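Polyketide biosynthesis 3-hydroxy-3-methylglutaryl-ACP synthase PksG (Bacillus subtilis, PDB 4YXT) catalyses the aldol condensation of acetyl-AcpK with a carrier-bound beta-ketothioester polyketide intermediate, a step in the synthesis of the antibiotic bacillaene. Local coordinates at residues E75-C80 with L99-N104; S116-F121 with C331-S336; V125-S130 with P134-L139; G171-L176 with L302-A307. The protein carries 1 engineered substitution. All coordinates share one frame; numbering follows the deposited sequence.

Contact 1: residues E75-C80 with L99-N104; sequences ELLITC and LGLNRN
Leu77 and Leu101 make the apolar half of this contact, inside a beta-alpha-beta crossover of the thiolase-like fold: strand 74-80 leads through helix 91-99 and the loop at 99-104 into the parallel neighbouring strand 106-111. The two leucines cross at about a right angle, with one methyl from each meeting, Leu77 CD2 to Leu101 CD1 at 4.0 Å. Leu77 sends CG anti to its backbone N (chi1 169°), which carries its branch out from the strand to the loop; His96 of the helix packs against both residues.

The other half brings a side chain to the backbone. Glu75 lays its CG methylene 3.4 Å from the carbonyl O of Asn104, and its extended chain runs on alongside Asn104. There OE1 is gripped by Ser133 and, across the dimer interface, by two residues of the second subunit, Tyr193 OH in a hydrogen bond and Arg234 in a salt bridge.

Polar bonds at the helix end and within the loop hold its course. Gly100, at positive phi, ends the helix in a Schellman motif, and Lys71 NZ bonds to the carbonyls of both Leu99 and Gly100. An Asx turn follows, shortly before strand 106-111: Asn104 N gives a nearly straight bond (177°) to Asn102 OD1 at 3.1 Å, coming from above the amide carbonyl plane, 84° out of it.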
loop_
_atom_site.group_PDB
_atom_site.type_symbol
_atom_site.label_atom_id
_atom_site.label_comp_id
_atom_site.label_asym_id
_atom_site.label_seq_id
_atom_site.Cartn_x
_atom_site.Cartn_y
_atom_site.Cartn_z
ATOM N N GLU A 75 -1.307 -13.932 -9.803
ATOM C CA GLU A 75 -0.077 -13.165 -9.977
ATOM C C GLU A 75 0.034 -11.792 -9.271
ATOM O O GLU A 75 0.997 -11.099 -9.475
ATOM C CB GLU A 75 0.092 -12.954 -11.432
ATOM C CG GLU A 75 0.613 -14.197 -12.065
ATOM C CD GLU A 75 0.541 -14.094 -13.537
ATOM O OE1 GLU A 75 0.758 -12.973 -14.072
ATOM O OE2 GLU A 75 0.225 -15.121 -14.123
ATOM N N LEU A 76 -0.972 -11.418 -8.483
ATOM C CA LEU A 76 -0.971 -10.219 -7.661
ATOM C C LEU A 76 -1.493 -10.605 -6.308
ATOM O O LEU A 76 -2.591 -11.100 -6.215
ATOM C CB LEU A 76 -1.869 -9.159 -8.312
ATOM C CG LEU A 76 -2.074 -7.802 -7.652
ATOM C CD1 LEU A 76 -0.771 -7.060 -7.451
ATOM C CD2 LEU A 76 -2.978 -6.955 -8.535
ATOM N N LEU A 77 -0.700 -10.436 -5.261
ATOM C CA LEU A 77 -1.187 -10.606 -3.937
ATOM C C LEU A 77 -1.089 -9.251 -3.213
ATOM O O LEU A 77 -0.003 -8.688 -3.114
ATOM C CB LEU A 77 -0.370 -11.693 -3.200
ATOM C CG LEU A 77 -0.676 -11.740 -1.685
ATOM C CD1 LEU A 77 -2.110 -12.041 -1.355
ATOM C CD2 LEU A 77 0.199 -12.717 -0.952
ATOM N N ILE A 78 -2.199 -8.732 -2.716
ATOM C CA ILE A 78 -2.214 -7.405 -2.091
ATOM C C ILE A 78 -2.839 -7.592 -0.745
ATOM O O ILE A 78 -3.968 -8.061 -0.670
ATOM C CB ILE A 78 -3.061 -6.369 -2.874
ATOM C CG1 ILE A 78 -2.459 -6.092 -4.270
ATOM C CG2 ILE A 78 -3.221 -5.045 -2.107
ATOM C CD1 ILE A 78 -3.326 -5.163 -5.117
ATOM N N THR A 79 -2.129 -7.206 0.312
ATOM C CA THR A 79 -2.680 -7.244 1.630
ATOM C C THR A 79 -3.034 -5.827 2.024
ATOM O O THR A 79 -2.242 -4.902 1.846
ATOM C CB THR A 79 -1.765 -7.992 2.633
ATOM O OG1 THR A 79 -1.603 -9.342 2.203
ATOM C CG2 THR A 79 -2.449 -8.139 3.989
ATOM N N CYS A 80 -4.267 -5.639 2.465
ATOM C CA CYS A 80 -4.774 -4.325 2.855
ATOM C C CYS A 80 -4.904 -4.357 4.362
ATOM O O CYS A 80 -5.630 -5.212 4.925
ATOM C CB CYS A 80 -6.109 -4.086 2.241
ATOM S SG CYS A 80 -6.171 -4.482 0.452
ATOM N N LEU A 99 0.404 -19.830 1.860
ATOM C CA LEU A 99 -0.551 -20.240 0.821
ATOM C C LEU A 99 0.091 -21.036 -0.328
ATOM O O LEU A 99 -0.635 -21.639 -1.121
ATOM C CB LEU A 99 -1.279 -19.068 0.232
ATOM C CG LEU A 99 -2.206 -18.328 1.194
ATOM C CD1 LEU A 99 -2.827 -17.142 0.507
ATOM C CD2 LEU A 99 -3.305 -19.226 1.755
ATOM N N GLY A 100 1.422 -21.067 -0.412
ATOM C CA GLY A 100 2.077 -21.844 -1.450
ATOM C C GLY A 100 1.787 -21.287 -2.797
ATOM O O GLY A 100 1.603 -22.045 -3.719
ATOM N N LEU A 101 1.732 -19.951 -2.922
ATOM C CA LEU A 101 1.535 -19.308 -4.220
ATOM C C LEU A 101 2.795 -19.410 -5.111
ATOM O O LEU A 101 3.866 -19.755 -4.620
ATOM C CB LEU A 101 1.120 -17.825 -4.047
ATOM C CG LEU A 101 -0.096 -17.516 -3.176
ATOM C CD1 LEU A 101 -0.369 -16.009 -3.197
ATOM C CD2 LEU A 101 -1.289 -18.304 -3.712
ATOM N N ASN A 102 2.617 -19.213 -6.415
ATOM C CA ASN A 102 3.710 -19.249 -7.370
ATOM C C ASN A 102 4.674 -18.087 -7.089
ATOM O O ASN A 102 4.220 -16.977 -6.773
ATOM C CB ASN A 102 3.115 -19.072 -8.787
ATOM C CG ASN A 102 4.173 -18.978 -9.898
ATOM O OD1 ASN A 102 5.348 -19.285 -9.720
ATOM N ND2 ASN A 102 3.740 -18.533 -11.049
ATOM N N ARG A 103 5.980 -18.277 -7.262
ATOM C CA ARG A 103 6.921 -17.150 -7.012
ATOM C C ARG A 103 6.758 -16.021 -8.021
ATOM O O ARG A 103 7.201 -14.888 -7.774
ATOM C CB ARG A 103 8.385 -17.609 -7.005
ATOM C CG ARG A 103 8.750 -18.662 -5.980
ATOM C CD ARG A 103 9.041 -20.004 -6.651
ATOM N NE ARG A 103 10.403 -20.017 -7.159
ATOM C CZ ARG A 103 10.824 -20.589 -8.274
ATOM N NH1 ARG A 103 10.021 -21.288 -9.085
ATOM N NH2 ARG A 103 12.099 -20.426 -8.572
ATOM N N ASN A 104 6.160 -16.336 -9.168
ATOM C CA ASN A 104 5.887 -15.369 -10.208
ATOM C C ASN A 104 4.667 -14.472 -9.877
ATOM O O ASN A 104 3.624 -14.545 -10.521
ATOM C CB ASN A 104 5.653 -16.065 -11.582
ATOM C CG ASN A 104 5.457 -15.060 -12.698
ATOM O OD1 ASN A 104 5.978 -13.940 -12.649
ATOM N ND2 ASN A 104 4.670 -15.417 -13.671
#

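Contact 2: residues S116-F121 with C331-S336; sequences SGTAGF and CSEFYS
The rings of Tyr335 and Phe121 meet obliquely, their CE2 atoms 3.8 Å apart, where helix 116-130 of the buried central layer of the thiolase fold packs against strand 331-339 from the C-terminal half. Thr118 also comes to the tyrosine ring obliquely, near CE1 where Phe121 is near CE2, with its CG2 3.8 Å from Tyr335 CE1. The phenol end is thus held between two residues one helical turn apart. Phe121 reaches it because CG stands anti to the backbone N (chi1 168°).

The polar link comes from the same threonine. Thr118 and Tyr335 approach from opposite directions and join hydroxyl to hydroxyl, OG1 to OH at 3.1 Å, in a hydrogen bond that either could donate. Thr118 OG1 has a further, weak bond to Ser325 OG on the neighbouring strand, which would help to hold its rotation. Leu302 and Phe303 of the other central helix pack against Tyr335, closing in this buried polar pair.

Helix and strand axes pass 9.1 Å apart at 57°. The helix starts just after Cys114, by similarity the residue that carries the acyl thioester, and the side chain of Thr118 lies about 8 Å from that of Cys114. Glu333 touches the helix only lightly, its carboxylate being engaged by Tyr115 OH at OE2 and by a salt bridge from OE1 to Arg106 of the second subunit. On the helix side, Glu333 OE2 lies 3.9 Å from Thr118 CG2.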
loop_
_atom_site.group_PDB
_atom_site.type_symbol
_atom_site.label_atom_id
_atom_site.label_comp_id
_atom_site.label_asym_id
_atom_site.label_seq_id
_atom_site.Cartn_x
_atom_site.Cartn_y
_atom_site.Cartn_z
ATOM N N SER A 116 -8.491 0.760 2.716
ATOM C CA SER A 116 -7.442 -0.076 2.198
ATOM C C SER A 116 -7.979 -1.227 1.333
ATOM O O SER A 116 -7.435 -1.518 0.309
ATOM C CB SER A 116 -6.606 -0.617 3.348
ATOM O OG SER A 116 -7.385 -1.598 4.018
ATOM N N GLY A 117 -9.070 -1.841 1.772
ATOM C CA GLY A 117 -9.617 -2.977 1.173
ATOM C C GLY A 117 -10.020 -2.638 -0.255
ATOM O O GLY A 117 -9.597 -3.307 -1.180
ATOM N N THR A 118 -10.808 -1.585 -0.403
ATOM C CA THR A 118 -11.232 -1.089 -1.705
ATOM C C THR A 118 -10.112 -0.653 -2.655
ATOM O O THR A 118 -10.195 -0.834 -3.913
ATOM C CB THR A 118 -12.198 0.088 -1.454
ATOM O OG1 THR A 118 -13.419 -0.445 -0.937
ATOM C CG2 THR A 118 -12.470 0.866 -2.704
ATOM N N ALA A 119 -9.123 0.014 -2.091
ATOM C CA ALA A 119 -7.933 0.440 -2.812
ATOM C C ALA A 119 -7.342 -0.842 -3.401
ATOM O O ALA A 119 -7.187 -0.963 -4.598
ATOM C CB ALA A 119 -6.936 1.145 -1.879
ATOM N N GLY A 120 -7.123 -1.833 -2.574
ATOM C CA GLY A 120 -6.623 -3.139 -3.044
ATOM C C GLY A 120 -7.401 -3.715 -4.230
ATOM O O GLY A 120 -6.843 -4.052 -5.289
ATOM N N PHE A 121 -8.714 -3.816 -4.030
ATOM C CA PHE A 121 -9.608 -4.455 -4.977
ATOM C C PHE A 121 -9.697 -3.658 -6.252
ATOM O O PHE A 121 -9.713 -4.240 -7.328
ATOM C CB PHE A 121 -10.984 -4.631 -4.307
ATOM C CG PHE A 121 -12.088 -5.022 -5.235
ATOM C CD1 PHE A 121 -12.155 -6.301 -5.745
ATOM C CD2 PHE A 121 -13.072 -4.123 -5.568
ATOM C CE1 PHE A 121 -13.176 -6.666 -6.604
ATOM C CE2 PHE A 121 -14.112 -4.479 -6.428
ATOM C CZ PHE A 121 -14.168 -5.758 -6.926
ATOM N N CYS A 331 -10.224 8.871 2.771
ATOM C CA CYS A 331 -10.553 8.600 1.346
ATOM C C CYS A 331 -11.806 7.733 1.309
ATOM O O CYS A 331 -12.092 7.015 2.298
ATOM C CB CYS A 331 -9.379 7.915 0.543
ATOM S SG CYS A 331 -9.599 8.053 -1.269
ATOM N N SER A 332 -12.527 7.779 0.185
ATOM C CA SER A 332 -13.762 7.055 0.066
ATOM C C SER A 332 -14.119 6.765 -1.397
ATOM O O SER A 332 -13.545 7.340 -2.309
ATOM C CB SER A 332 -14.911 7.811 0.765
ATOM O OG SER A 332 -15.210 9.070 0.193
ATOM N N GLU A 333 -15.045 5.831 -1.609
ATOM C CA GLU A 333 -15.434 5.439 -2.941
ATOM C C GLU A 333 -16.807 4.739 -2.956
ATOM O O GLU A 333 -17.087 3.913 -2.099
ATOM C CB GLU A 333 -14.411 4.510 -3.591
ATOM C CG GLU A 333 -14.675 4.202 -5.108
ATOM C CD GLU A 333 -13.429 3.638 -5.867
ATOM O OE1 GLU A 333 -13.555 3.160 -7.019
ATOM O OE2 GLU A 333 -12.284 3.669 -5.341
ATOM N N PHE A 334 -17.608 5.050 -3.986
ATOM C CA PHE A 334 -18.835 4.369 -4.234
ATOM C C PHE A 334 -18.709 3.698 -5.561
ATOM O O PHE A 334 -18.376 4.330 -6.536
ATOM C CB PHE A 334 -20.015 5.342 -4.243
ATOM C CG PHE A 334 -21.321 4.676 -4.445
ATOM C CD1 PHE A 334 -21.844 4.514 -5.725
ATOM C CD2 PHE A 334 -22.036 4.188 -3.364
ATOM C CE1 PHE A 334 -23.046 3.873 -5.904
ATOM C CE2 PHE A 334 -23.260 3.551 -3.536
ATOM C CZ PHE A 334 -23.759 3.372 -4.798
ATOM N N TYR A 335 -19.056 2.430 -5.614
ATOM C CA TYR A 335 -19.025 1.707 -6.847
ATOM C C TYR A 335 -20.048 0.586 -6.803
ATOM O O TYR A 335 -20.653 0.331 -5.775
ATOM C CB TYR A 335 -17.628 1.100 -7.045
ATOM C CG TYR A 335 -17.053 0.311 -5.889
ATOM C CD1 TYR A 335 -16.674 0.919 -4.716
ATOM C CD2 TYR A 335 -16.858 -1.069 -5.997
ATOM C CE1 TYR A 335 -16.105 0.197 -3.682
ATOM C CE2 TYR A 335 -16.304 -1.798 -4.973
ATOM C CZ TYR A 335 -15.926 -1.164 -3.823
ATOM O OH TYR A 335 -15.347 -1.907 -2.838
ATOM N N SER A 336 -20.224 -0.087 -7.933
ATOM C CA SER A 336 -21.318 -1.005 -8.101
ATOM C C SER A 336 -20.866 -2.211 -8.864
ATOM O O SER A 336 -19.812 -2.185 -9.517
ATOM C CB SER A 336 -22.469 -0.339 -8.852
ATOM O OG SER A 336 -22.068 -0.029 -10.152
#

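Contact 3: residues V125-S130 with P134-L139; sequences VNFILS and PGAKAL
Phe127, whose ring packs on Ala136, has a carbonyl O gripped twice by Ser130: OG bonds to it at 2.7 Å, tilted 24° from the carbonyl plane, and the Ser130 backbone N adds a weak bond of 3.2 Å. Ser130 OG in turn meets Thr132 OG1, so the serine ties the last turn of the helix to the loop that follows. The setting is the second half of a beta-alpha-beta crossover, in which helix 116-130 connects strand 106-111 to the parallel strand 137-145, with strand 74-80 lying between them in the sheet. Helix and returning strand run almost antiparallel, at 173°, with axes 8.4 Å apart.

Two side chains span that gap. The ring of Phe127 comes obliquely to Ala136, with CE2 3.8 Å from its CB, while the carbonyl O of Lys137 sits at the ring edge, near its plane. Leu76 of strand 74-80 touches Phe127, and Asn126 of the second subunit packs on it too, placing the contact beside the dimer interface.

Ile128 leaves the helix to one side of the strand, but its end comes nearer: chi2 of -44° folds CD1 over the backbone. Lys137 starts away from the helix, and its NZ forms a salt bridge with Glu7. What the isoleucine meets is therefore main chain, its CD1 lying 4.0 Å from Lys137 CA and 3.4 Å from Ala136 O.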
loop_
_atom_site.group_PDB
_atom_site.type_symbol
_atom_site.label_atom_id
_atom_site.label_comp_id
_atom_site.label_asym_id
_atom_site.label_seq_id
_atom_site.Cartn_x
_atom_site.Cartn_y
_atom_site.Cartn_z
ATOM N N VAL A 125 -8.733 -5.048 -9.902
ATOM C CA VAL A 125 -9.615 -4.937 -11.050
ATOM C C VAL A 125 -8.911 -4.340 -12.269
ATOM O O VAL A 125 -9.045 -4.852 -13.396
ATOM C CB VAL A 125 -10.898 -4.144 -10.732
ATOM C CG1 VAL A 125 -11.693 -3.906 -12.013
ATOM C CG2 VAL A 125 -11.770 -4.889 -9.732
ATOM N N ASN A 126 -8.169 -3.256 -12.070
ATOM C CA ASN A 126 -7.387 -2.663 -13.170
ATOM C C ASN A 126 -6.258 -3.560 -13.688
ATOM O O ASN A 126 -5.910 -3.493 -14.841
ATOM C CB ASN A 126 -6.870 -1.281 -12.827
ATOM C CG ASN A 126 -7.994 -0.312 -12.481
ATOM O OD1 ASN A 126 -9.150 -0.538 -12.829
ATOM N ND2 ASN A 126 -7.658 0.766 -11.757
ATOM N N PHE A 127 -5.690 -4.395 -12.846
ATOM C CA PHE A 127 -4.730 -5.370 -13.338
ATOM C C PHE A 127 -5.491 -6.278 -14.340
ATOM O O PHE A 127 -5.014 -6.475 -15.451
ATOM C CB PHE A 127 -4.048 -6.123 -12.179
ATOM C CG PHE A 127 -3.225 -7.335 -12.592
ATOM C CD1 PHE A 127 -2.099 -7.213 -13.406
ATOM C CD2 PHE A 127 -3.593 -8.610 -12.198
ATOM C CE1 PHE A 127 -1.335 -8.335 -13.765
ATOM C CE2 PHE A 127 -2.838 -9.737 -12.571
ATOM C CZ PHE A 127 -1.703 -9.587 -13.352
ATOM N N ILE A 128 -6.683 -6.759 -13.975
ATOM C CA ILE A 128 -7.394 -7.716 -14.825
ATOM C C ILE A 128 -7.786 -7.015 -16.103
ATOM O O ILE A 128 -7.520 -7.524 -17.158
ATOM C CB ILE A 128 -8.684 -8.288 -14.169
ATOM C CG1 ILE A 128 -8.390 -9.121 -12.879
ATOM C CG2 ILE A 128 -9.532 -9.008 -15.208
ATOM C CD1 ILE A 128 -7.248 -10.121 -12.810
ATOM N N LEU A 129 -8.398 -5.829 -15.995
ATOM C CA LEU A 129 -8.802 -5.062 -17.154
ATOM C C LEU A 129 -7.639 -4.644 -18.045
ATOM O O LEU A 129 -7.823 -4.483 -19.242
ATOM C CB LEU A 129 -9.556 -3.790 -16.753
ATOM C CG LEU A 129 -10.904 -4.047 -16.125
ATOM C CD1 LEU A 129 -11.478 -2.718 -15.693
ATOM C CD2 LEU A 129 -11.820 -4.791 -17.101
ATOM N N SER A 130 -6.454 -4.468 -17.488
ATOM C CA SER A 130 -5.310 -4.032 -18.293
ATOM C C SER A 130 -4.831 -5.098 -19.292
ATOM O O SER A 130 -4.145 -4.784 -20.241
ATOM C CB SER A 130 -4.132 -3.679 -17.415
ATOM O OG SER A 130 -3.530 -4.870 -16.964
ATOM N N PRO A 134 -2.876 -11.854 -19.565
ATOM C CA PRO A 134 -4.140 -12.556 -19.906
ATOM C C PRO A 134 -4.311 -13.832 -19.154
ATOM O O PRO A 134 -3.387 -14.596 -19.068
ATOM C CB PRO A 134 -3.982 -12.880 -21.410
ATOM C CG PRO A 134 -3.043 -11.800 -21.903
ATOM C CD PRO A 134 -2.085 -11.515 -20.770
ATOM N N GLY A 135 -5.483 -14.042 -18.570
ATOM C CA GLY A 135 -5.740 -15.246 -17.814
ATOM C C GLY A 135 -5.368 -15.116 -16.328
ATOM O O GLY A 135 -5.806 -15.944 -15.521
ATOM N N ALA A 136 -4.612 -14.080 -15.940
ATOM C CA ALA A 136 -4.087 -14.016 -14.535
ATOM C C ALA A 136 -5.183 -13.673 -13.521
ATOM O O ALA A 136 -6.237 -13.188 -13.840
ATOM C CB ALA A 136 -2.927 -13.035 -14.408
ATOM N N LYS A 137 -4.907 -13.911 -12.265
ATOM C CA LYS A 137 -5.865 -13.561 -11.230
ATOM C C LYS A 137 -5.106 -12.731 -10.189
ATOM O O LYS A 137 -3.868 -12.633 -10.214
ATOM C CB LYS A 137 -6.422 -14.868 -10.650
ATOM C CG LYS A 137 -7.389 -15.582 -11.545
ATOM C CD LYS A 137 -7.276 -17.085 -11.490
ATOM C CE LYS A 137 -8.611 -17.809 -11.438
ATOM N NZ LYS A 137 -9.534 -17.498 -12.566
ATOM N N ALA A 138 -5.846 -12.118 -9.300
ATOM C CA ALA A 138 -5.285 -11.436 -8.151
ATOM C C ALA A 138 -6.024 -11.924 -6.932
ATOM O O ALA A 138 -7.229 -12.225 -6.973
ATOM C CB ALA A 138 -5.480 -9.928 -8.305
ATOM N N LEU A 139 -5.309 -11.939 -5.825
ATOM C CA LEU A 139 -5.849 -12.174 -4.522
ATOM C C LEU A 139 -5.644 -10.910 -3.655
ATOM O O LEU A 139 -4.549 -10.394 -3.562
ATOM C CB LEU A 139 -5.105 -13.336 -3.926
ATOM C CG LEU A 139 -5.616 -13.886 -2.611
ATOM C CD1 LEU A 139 -7.089 -14.302 -2.612
ATOM C CD2 LEU A 139 -4.753 -15.057 -2.313
#

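Contact 4: residues G171-L176 with L302-A307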
loop_
_atom_site.group_PDB
_atom_site.type_symbol
_atom_site.label_atom_id
_atom_site.label_comp_id
_atom_site.label_asym_id
_atom_site.label_seq_id
_atom_site.Cartn_x
_atom_site.Cartn_y
_atom_site.Cartn_z
ATOM N N GLY A 171 -10.681 -9.527 12.119
ATOM C CA GLY A 171 -11.278 -10.235 11.014
ATOM C C GLY A 171 -10.407 -10.101 9.804
ATOM O O GLY A 171 -9.465 -9.301 9.818
ATOM N N ALA A 172 -10.724 -10.892 8.770
ATOM C CA ALA A 172 -10.082 -10.784 7.480
ATOM C C ALA A 172 -11.032 -11.301 6.469
ATOM O O ALA A 172 -11.847 -12.185 6.766
ATOM C CB ALA A 172 -8.746 -11.532 7.411
ATOM N N VAL A 173 -10.993 -10.680 5.305
ATOM C CA VAL A 173 -11.740 -11.131 4.147
ATOM C C VAL A 173 -10.782 -11.249 2.941
ATOM O O VAL A 173 -10.016 -10.313 2.646
ATOM C CB VAL A 173 -12.884 -10.170 3.740
ATOM C CG1 VAL A 173 -13.700 -10.743 2.567
ATOM C CG2 VAL A 173 -13.843 -9.886 4.868
ATOM N N ALA A 174 -10.843 -12.375 2.241
ATOM C CA ALA A 174 -9.945 -12.623 1.156
ATOM C C ALA A 174 -10.818 -12.646 -0.054
ATOM O O ALA A 174 -11.894 -13.249 -0.034
ATOM C CB ALA A 174 -9.236 -13.952 1.359
ATOM N N VAL A 175 -10.388 -11.979 -1.109
ATOM C CA VAL A 175 -11.160 -11.810 -2.304
ATOM C C VAL A 175 -10.258 -12.194 -3.495
ATOM O O VAL A 175 -9.228 -11.558 -3.705
ATOM C CB VAL A 175 -11.580 -10.328 -2.468
ATOM C CG1 VAL A 175 -12.279 -10.086 -3.795
ATOM C CG2 VAL A 175 -12.481 -9.787 -1.347
ATOM N N LEU A 176 -10.689 -13.192 -4.279
ATOM C CA LEU A 176 -10.074 -13.607 -5.517
ATOM C C LEU A 176 -10.684 -12.900 -6.693
ATOM O O LEU A 176 -11.861 -12.973 -6.893
ATOM C CB LEU A 176 -10.301 -15.106 -5.725
ATOM C CG LEU A 176 -9.548 -15.752 -6.900
ATOM C CD1 LEU A 176 -8.053 -15.910 -6.639
ATOM C CD2 LEU A 176 -10.189 -17.100 -7.205
ATOM N N LEU A 302 -16.293 -3.218 4.734
ATOM C CA LEU A 302 -17.180 -3.244 3.566
ATOM C C LEU A 302 -17.213 -4.625 2.877
ATOM O O LEU A 302 -18.249 -5.061 2.442
ATOM C CB LEU A 302 -16.783 -2.184 2.552
ATOM C CG LEU A 302 -17.532 -2.297 1.231
ATOM C CD1 LEU A 302 -18.998 -1.895 1.404
ATOM C CD2 LEU A 302 -16.824 -1.401 0.260
ATOM N N PHE A 303 -16.074 -5.287 2.714
ATOM C CA PHE A 303 -16.118 -6.610 2.129
ATOM C C PHE A 303 -16.996 -7.582 2.919
ATOM O O PHE A 303 -17.691 -8.364 2.295
ATOM C CB PHE A 303 -14.718 -7.200 1.954
ATOM C CG PHE A 303 -13.860 -6.484 0.934
ATOM C CD1 PHE A 303 -14.426 -5.837 -0.183
ATOM C CD2 PHE A 303 -12.478 -6.515 1.054
ATOM C CE1 PHE A 303 -13.608 -5.194 -1.108
ATOM C CE2 PHE A 303 -11.653 -5.870 0.120
ATOM C CZ PHE A 303 -12.232 -5.227 -0.962
ATOM N N LEU A 304 -16.944 -7.517 4.264
ATOM C CA LEU A 304 -17.731 -8.334 5.138
ATOM C C LEU A 304 -19.216 -8.090 4.988
ATOM O O LEU A 304 -20.006 -9.046 5.094
ATOM C CB LEU A 304 -17.300 -8.098 6.616
ATOM C CG LEU A 304 -17.864 -9.004 7.706
ATOM C CD1 LEU A 304 -17.387 -10.418 7.513
ATOM C CD2 LEU A 304 -17.510 -8.509 9.112
ATOM N N ALA A 305 -19.599 -6.819 4.772
ATOM C CA ALA A 305 -20.991 -6.439 4.536
ATOM C C ALA A 305 -21.399 -6.901 3.151
ATOM O O ALA A 305 -22.562 -7.280 2.868
ATOM C CB ALA A 305 -21.167 -4.904 4.652
ATOM N N LEU A 306 -20.455 -6.881 2.248
ATOM C CA LEU A 306 -20.781 -7.351 0.883
ATOM C C LEU A 306 -21.051 -8.876 0.849
ATOM O O LEU A 306 -22.040 -9.351 0.312
ATOM C CB LEU A 306 -19.622 -7.054 -0.028
ATOM C CG LEU A 306 -19.839 -7.369 -1.519
ATOM C CD1 LEU A 306 -20.927 -6.464 -1.935
ATOM C CD2 LEU A 306 -18.565 -7.102 -2.298
ATOM N N ALA A 307 -20.143 -9.634 1.411
ATOM C CA ALA A 307 -20.317 -11.078 1.639
ATOM C C ALA A 307 -21.640 -11.391 2.356
ATOM O O ALA A 307 -22.369 -12.325 1.983
ATOM C CB ALA A 307 -19.164 -11.601 2.473
#
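Val175 sets its CG2 methyl over one face of the Phe303 ring, a CH-pi contact 4.2 Å from the centroid and 14° off the ring normal. This joins the two halves of the thiolase-like fold: strand 170-178 belongs to the N-terminal half, and helix 301-312 of the C-terminal half lies in the central layer of the molecule. The strand and helix axes come within 8.5 Å of each other and cross at 69°, and the side chains that meet are all apolar.

Phe303 serves both valines. Its ring takes Val175 on one face, while its CB takes Val173, whose CG1 approaches to 3.7 Å. With CG beside the backbone N (chi1 -67°), the ring swings along the strand from one valine to the next. Both valines come from the same side of the strand; on the other side Ala172 and Ala174 pack on helix 51-64, so the strand is sandwiched between two helical layers.

Met9 of the neighbouring strand 5-12 touches both valines, and Val11 of that strand touches Leu304. The centre of the contact is about 4 Å from the centre of the chain, and the side chain of Leu304 is about 9 Å from that of His250, a proton donor or acceptor by similarity. Val173 CG1 meets Phe303 alone, while CG2 also reaches Leu304, 3.9 Å from its N and 4.3 Å from its CB.

From the N terminus, contact 1 is made first, closing the short excursion through helix 91-99 before strand 106-111 begins. Helix 116-130 then opens contact 2 with its first turns and contact 3 with its last. Contact 3 closes almost at once, at the turn into strand 137-145, whereas contact 2 waits some two hundred residues for strand 331-339. Its long loop encloses both contact 3 and contact 4, the latter spanning residues 171 to 307; none of the loops cross. All four reach one mixed sheet. Contacts 1 and 3 tie its N-terminal part together, contacts 2 and 4 join the two halves through the central helices, and contacts 1 to 3 also touch the second subunit.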